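Local coordinates for protein FACT complex subunit POB3 (Chaetomium thermophilum var. thermophilum, PDB 4KHB) that probably acts, as a component of the FACT histone chaperone, in reorganising nucleosomes during transcription, replication and repair, this piece being its N-terminal region of PH-like domains, at residues Cys24-Glu28 with Asn29-Trp33; Phe130-Tyr134 with Ser135-Asn139. All blocks are in the same frame, centred on the assembly; numbering follows the deposited sequence.

Interaction 1: Cys24-Glu28 with Asn29-Trp33; sequences CRFAE and NGLGW
The carbonyl O of Ala-27 is gripped by two donors: the amide N of Gly-30, at 3.3 Å, and the hydroxyl of Tyr-94, from outside the hairpin. The amide comes from well above the carbonyl plane, 65° out of it. This bond closes a type I turn running from Ala-27 to Gly-30. The return bond, Ala-27 N to Gly-30 O at 3.0 Å, lies nearly in line with its carbonyl. At the next hydrogen-bonded pair, Arg-25 and Gly-32 exchange both of their backbone bonds, and that from Arg-25 N to Gly-32 O is the shortest of the four, 2.9 Å and almost straight at 177°. At the turn, Asn-29 has its CG wedged between its own N and carbonyl carbon (chi1 63°), which sets OD1 3.5 Å from the CB of Ala-27. Gly-30 follows with a positive phi, in a conformation where a side chain would collide with the carbonyl O of Asn-29.

Cys-24, Phe-26, Leu-31 and Trp-33 share one face of the sheet, opposite Arg-25 and Ala-27. Leu-31 lies alongside Phe-26, its CB meeting the ring atom CD1 obliquely at 3.8 Å, while its CD2 branch reaches the SG of Cys-24, 3.6 Å off. Cys-24 also brings CB near the edge of the Trp-33 indole, whose NE1 is bonded to the carbonyl of Ile-13. Leu-86 and Ile-89 of helix 83-92 cover Phe-26. Such a beta hairpin with a two-residue loop (Glu-28, Asn-29), greasy on the face under the helix, belongs to the antiparallel sheet of a PH-like domain.

Interaction 2: Phe130-Tyr134 with Ser135-Asn139; sequences FEIPY and SEIAN
Two backbone donors of Ser-135 to Asn-139, the amides of Glu-136 and Ile-137, are satisfied by carbonyls three residues back. Glu-136 N reaches the O of Pro-133 at 3.0 Å, and Ile-137 N reaches the O of Tyr-134 at 3.1 Å. Each donor sits well above the plane of its acceptor, by 53° and 63°, and the pattern is consistent with a 3-10 turn.

Side chains fill in around these bonds. Ile-137 turns its CG1 branch back along the chain: CG1 rests 3.8 Å from the same Pro-133 O and 3.9 Å from the CG2 of Ile-132, the two isoleucine side chains running roughly perpendicular. Farther out, CD1 of Ile-137 approaches the edge of the Tyr-134 ring, 4.2 Å from its CD1, the two running alongside each other.

The polar ends find their partners elsewhere. The hydroxyl of Tyr-134 is bonded to the carbonyl O of Gly-116. Glu-136, bent at chi2 (-69°), carries its carboxylate away from the turn to the amide of Ala-171, and its own carbonyl O is met by the hydroxyl of Ser-168. Met-41 of the neighbouring SPT16D chain packs on Pro-133 and Glu-136. In this SSRP1-family, PH-like region, backbone bonds thus shape the turn between strands 127-133 and 137-144, apolar branches of Ile-132 and Ile-137 pack beside it, and the N-H of Ala-171 probably offsets part of the charge on the carboxylate of buried Glu-136.

How the interactions relate
Both interactions take the chain from one strand to the next, yet by different means. Interaction 1 turns it back within a single sheet, so adjacent strands are zipped by reciprocal backbone bonds; interaction 2 carries it from one sheet to another through a 3-10 turn. Each is partly buried: interaction 1 has exposed Glu-28 and Asn-29 at its turn and a buried apolar face, whereas in interaction 2 Ser-135 is exposed while Ile-132 and Pro-133 are buried. They lie in different PH-like regions on opposite sides of the chain's centre, their centres about 26 Å apart and nearest atoms about 14 Å. SPT16D touches interaction 2, but no other chain of the assembly touches interaction 1.

Interaction 1: Cys24-Glu28 with Asn29-Trp33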
loop_
_atom_site.group_PDB
_atom_site.type_symbol
_atom_site.label_atom_id
_atom_site.label_comp_id
_atom_site.label_asym_id
_atom_site.label_seq_id
_atom_site.Cartn_x
_atom_site.Cartn_y
_atom_site.Cartn_z
ATOM N N CYS H 24 1.112 -19.050 12.453
ATOM C CA CYS H 24 0.317 -18.098 13.220
ATOM C C CYS H 24 -0.668 -18.804 14.145
ATOM O O CYS H 24 -1.541 -19.541 13.684
ATOM C CB CYS H 24 -0.438 -17.164 12.273
ATOM S SG CYS H 24 -1.222 -15.749 13.079
ATOM N N ARG H 25 -0.521 -18.586 15.447
ATOM C CA ARG H 25 -1.385 -19.221 16.440
ATOM C C ARG H 25 -2.219 -18.220 17.216
ATOM O O ARG H 25 -1.692 -17.245 17.752
ATOM C CB ARG H 25 -0.565 -20.082 17.406
ATOM C CG ARG H 25 -0.203 -21.431 16.813
ATOM C CD ARG H 25 1.213 -21.885 17.093
ATOM N NE ARG H 25 1.258 -23.331 17.292
ATOM C CZ ARG H 25 2.369 -24.061 17.283
ATOM N NH1 ARG H 25 3.540 -23.487 17.046
ATOM N NH2 ARG H 25 2.306 -25.369 17.479
ATOM N N PHE H 26 -3.532 -18.440 17.221
ATOM C CA PHE H 26 -4.444 -17.600 17.985
ATOM C C PHE H 26 -4.896 -18.310 19.271
ATOM O O PHE H 26 -5.240 -19.497 19.251
ATOM C CB PHE H 26 -5.643 -17.209 17.125
ATOM C CG PHE H 26 -5.293 -16.290 15.987
ATOM C CD1 PHE H 26 -5.251 -14.917 16.176
ATOM C CD2 PHE H 26 -5.012 -16.799 14.725
ATOM C CE1 PHE H 26 -4.931 -14.065 15.133
ATOM C CE2 PHE H 26 -4.693 -15.954 13.674
ATOM C CZ PHE H 26 -4.653 -14.585 13.878
ATOM N N ALA H 27 -4.872 -17.577 20.384
ATOM C CA ALA H 27 -5.365 -18.066 21.674
ATOM C C ALA H 27 -6.180 -16.976 22.351
ATOM O O ALA H 27 -6.208 -15.838 21.882
ATOM C CB ALA H 27 -4.221 -18.496 22.573
ATOM N N GLU H 28 -6.834 -17.328 23.453
ATOM C CA GLU H 28 -7.622 -16.376 24.232
ATOM C C GLU H 28 -6.846 -15.141 24.701
ATOM O O GLU H 28 -7.408 -14.049 24.783
ATOM C CB GLU H 28 -8.272 -17.076 25.431
ATOM C CG GLU H 28 -9.786 -17.215 25.321
ATOM C CD GLU H 28 -10.395 -18.009 26.462
ATOM O OE1 GLU H 28 -9.642 -18.443 27.357
ATOM O OE2 GLU H 28 -11.630 -18.197 26.465
ATOM N N ASN H 29 -5.564 -15.313 25.012
ATOM C CA ASN H 29 -4.779 -14.220 25.588
ATOM C C ASN H 29 -4.014 -13.376 24.562
ATOM O O ASN H 29 -3.361 -12.396 24.929
ATOM C CB ASN H 29 -3.809 -14.748 26.654
ATOM C CG ASN H 29 -2.775 -15.701 26.088
ATOM O OD1 ASN H 29 -3.087 -16.561 25.265
ATOM N ND2 ASN H 29 -1.533 -15.552 26.532
ATOM N N GLY H 30 -4.086 -13.756 23.287
ATOM C CA GLY H 30 -3.425 -12.995 22.236
ATOM C C GLY H 30 -2.918 -13.844 21.083
ATOM O O GLY H 30 -3.362 -14.981 20.908
ATOM N N LEU H 31 -2.004 -13.296 20.282
ATOM C CA LEU H 31 -1.502 -14.031 19.119
ATOM C C LEU H 31 0.021 -14.135 19.098
ATOM O O LEU H 31 0.729 -13.249 19.588
ATOM C CB LEU H 31 -2.079 -13.476 17.800
ATOM C CG LEU H 31 -1.340 -12.718 16.678
ATOM C CD1 LEU H 31 -0.654 -11.464 17.170
ATOM C CD2 LEU H 31 -0.363 -13.587 15.881
ATOM N N GLY H 32 0.509 -15.225 18.516
ATOM C CA GLY H 32 1.933 -15.435 18.362
ATOM C C GLY H 32 2.257 -15.900 16.960
ATOM O O GLY H 32 1.533 -16.706 16.367
ATOM N N TRP H 33 3.369 -15.399 16.439
ATOM C CA TRP H 33 3.848 -15.771 15.120
ATOM C C TRP H 33 5.288 -16.250 15.229
ATOM O O TRP H 33 6.099 -15.643 15.934
ATOM C CB TRP H 33 3.734 -14.590 14.158
ATOM C CG TRP H 33 4.185 -14.907 12.772
ATOM C CD1 TRP H 33 3.445 -15.467 11.773
ATOM C CD2 TRP H 33 5.480 -14.652 12.222
ATOM N NE1 TRP H 33 4.208 -15.592 10.635
ATOM C CE2 TRP H 33 5.461 -15.096 10.885
ATOM C CE3 TRP H 33 6.656 -14.097 12.732
ATOM C CZ2 TRP H 33 6.577 -15.000 10.052
ATOM C CZ3 TRP H 33 7.760 -14.002 11.905
ATOM C CH2 TRP H 33 7.714 -14.449 10.581
#

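Interaction 2: Phe130-Tyr134 with Ser135-Asn139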
loop_
_atom_site.group_PDB
_atom_site.type_symbol
_atom_site.label_atom_id
_atom_site.label_comp_id
_atom_site.label_asym_id
_atom_site.label_seq_id
_atom_site.Cartn_x
_atom_site.Cartn_y
_atom_site.Cartn_z
ATOM N N PHE H 130 -4.571 2.861 -0.685
ATOM C CA PHE H 130 -3.391 2.406 0.050
ATOM C C PHE H 130 -3.278 3.031 1.443
ATOM O O PHE H 130 -3.918 4.043 1.736
ATOM C CB PHE H 130 -2.115 2.645 -0.760
ATOM C CG PHE H 130 -1.863 4.088 -1.092
ATOM C CD1 PHE H 130 -1.054 4.871 -0.280
ATOM C CD2 PHE H 130 -2.417 4.655 -2.232
ATOM C CE1 PHE H 130 -0.810 6.198 -0.592
ATOM C CE2 PHE H 130 -2.179 5.978 -2.552
ATOM C CZ PHE H 130 -1.373 6.752 -1.730
ATOM N N GLU H 131 -2.457 2.424 2.297
ATOM C CA GLU H 131 -2.273 2.897 3.665
ATOM C C GLU H 131 -0.788 2.997 3.999
ATOM O O GLU H 131 0.002 2.137 3.602
ATOM C CB GLU H 131 -2.953 1.944 4.652
ATOM C CG GLU H 131 -4.451 1.785 4.454
ATOM C CD GLU H 131 -4.805 0.471 3.791
ATOM O OE1 GLU H 131 -3.905 -0.142 3.180
ATOM O OE2 GLU H 131 -5.977 0.051 3.882
ATOM N N ILE H 132 -0.411 4.048 4.721
ATOM C CA ILE H 132 0.968 4.214 5.178
ATOM C C ILE H 132 1.022 4.332 6.699
ATOM O O ILE H 132 0.555 5.322 7.268
ATOM C CB ILE H 132 1.621 5.457 4.555
ATOM C CG1 ILE H 132 1.630 5.331 3.032
ATOM C CG2 ILE H 132 3.054 5.610 5.042
ATOM C CD1 ILE H 132 1.310 6.613 2.309
ATOM N N PRO H 133 1.584 3.309 7.362
ATOM C CA PRO H 133 1.734 3.310 8.823
ATOM C C PRO H 133 2.707 4.392 9.276
ATOM O O PRO H 133 3.741 4.579 8.634
ATOM C CB PRO H 133 2.302 1.913 9.130
ATOM C CG PRO H 133 2.094 1.104 7.890
ATOM C CD PRO H 133 2.064 2.062 6.743
ATOM N N TYR H 134 2.363 5.101 10.349
ATOM C CA TYR H 134 3.184 6.195 10.865
ATOM C C TYR H 134 4.596 5.738 11.236
ATOM O O TYR H 134 5.557 6.498 11.110
ATOM C CB TYR H 134 2.494 6.844 12.072
ATOM C CG TYR H 134 1.182 7.524 11.731
ATOM C CD1 TYR H 134 0.979 8.091 10.479
ATOM C CD2 TYR H 134 0.145 7.582 12.653
ATOM C CE1 TYR H 134 -0.211 8.705 10.159
ATOM C CE2 TYR H 134 -1.054 8.193 12.339
ATOM C CZ TYR H 134 -1.224 8.753 11.089
ATOM O OH TYR H 134 -2.411 9.366 10.760
ATOM N N SER H 135 4.712 4.490 11.680
ATOM C CA SER H 135 5.994 3.933 12.102
ATOM C C SER H 135 6.993 3.814 10.952
ATOM O O SER H 135 8.199 3.706 11.181
ATOM C CB SER H 135 5.783 2.567 12.762
ATOM O OG SER H 135 5.160 1.657 11.873
ATOM N N GLU H 136 6.492 3.835 9.720
ATOM C CA GLU H 136 7.352 3.739 8.544
ATOM C C GLU H 136 7.880 5.095 8.091
ATOM O O GLU H 136 8.857 5.168 7.344
ATOM C CB GLU H 136 6.596 3.079 7.389
ATOM C CG GLU H 136 6.330 1.598 7.586
ATOM C CD GLU H 136 7.598 0.777 7.522
ATOM O OE1 GLU H 136 8.350 0.919 6.534
ATOM O OE2 GLU H 136 7.846 -0.009 8.460
ATOM N N ILE H 137 7.237 6.167 8.546
ATOM C CA ILE H 137 7.534 7.504 8.042
ATOM C C ILE H 137 8.754 8.132 8.723
ATOM O O ILE H 137 8.791 8.279 9.946
ATOM C CB ILE H 137 6.302 8.436 8.187
ATOM C CG1 ILE H 137 5.121 7.876 7.384
ATOM C CG2 ILE H 137 6.639 9.858 7.741
ATOM C CD1 ILE H 137 3.843 8.689 7.503
ATOM N N ALA H 138 9.742 8.510 7.914
ATOM C CA ALA H 138 10.973 9.115 8.411
ATOM C C ALA H 138 10.789 10.616 8.585
ATOM O O ALA H 138 11.254 11.201 9.566
ATOM C CB ALA H 138 12.138 8.823 7.469
ATOM N N ASN H 139 10.111 11.239 7.624
ATOM C CA ASN H 139 9.850 12.671 7.700
ATOM C C ASN H 139 8.594 13.127 6.971
ATOM O O ASN H 139 8.145 12.495 6.010
ATOM C CB ASN H 139 11.056 13.461 7.176
ATOM C CG ASN H 139 11.737 14.273 8.254
ATOM O OD1 ASN H 139 12.636 13.786 8.935
ATOM N ND2 ASN H 139 11.312 15.521 8.416
#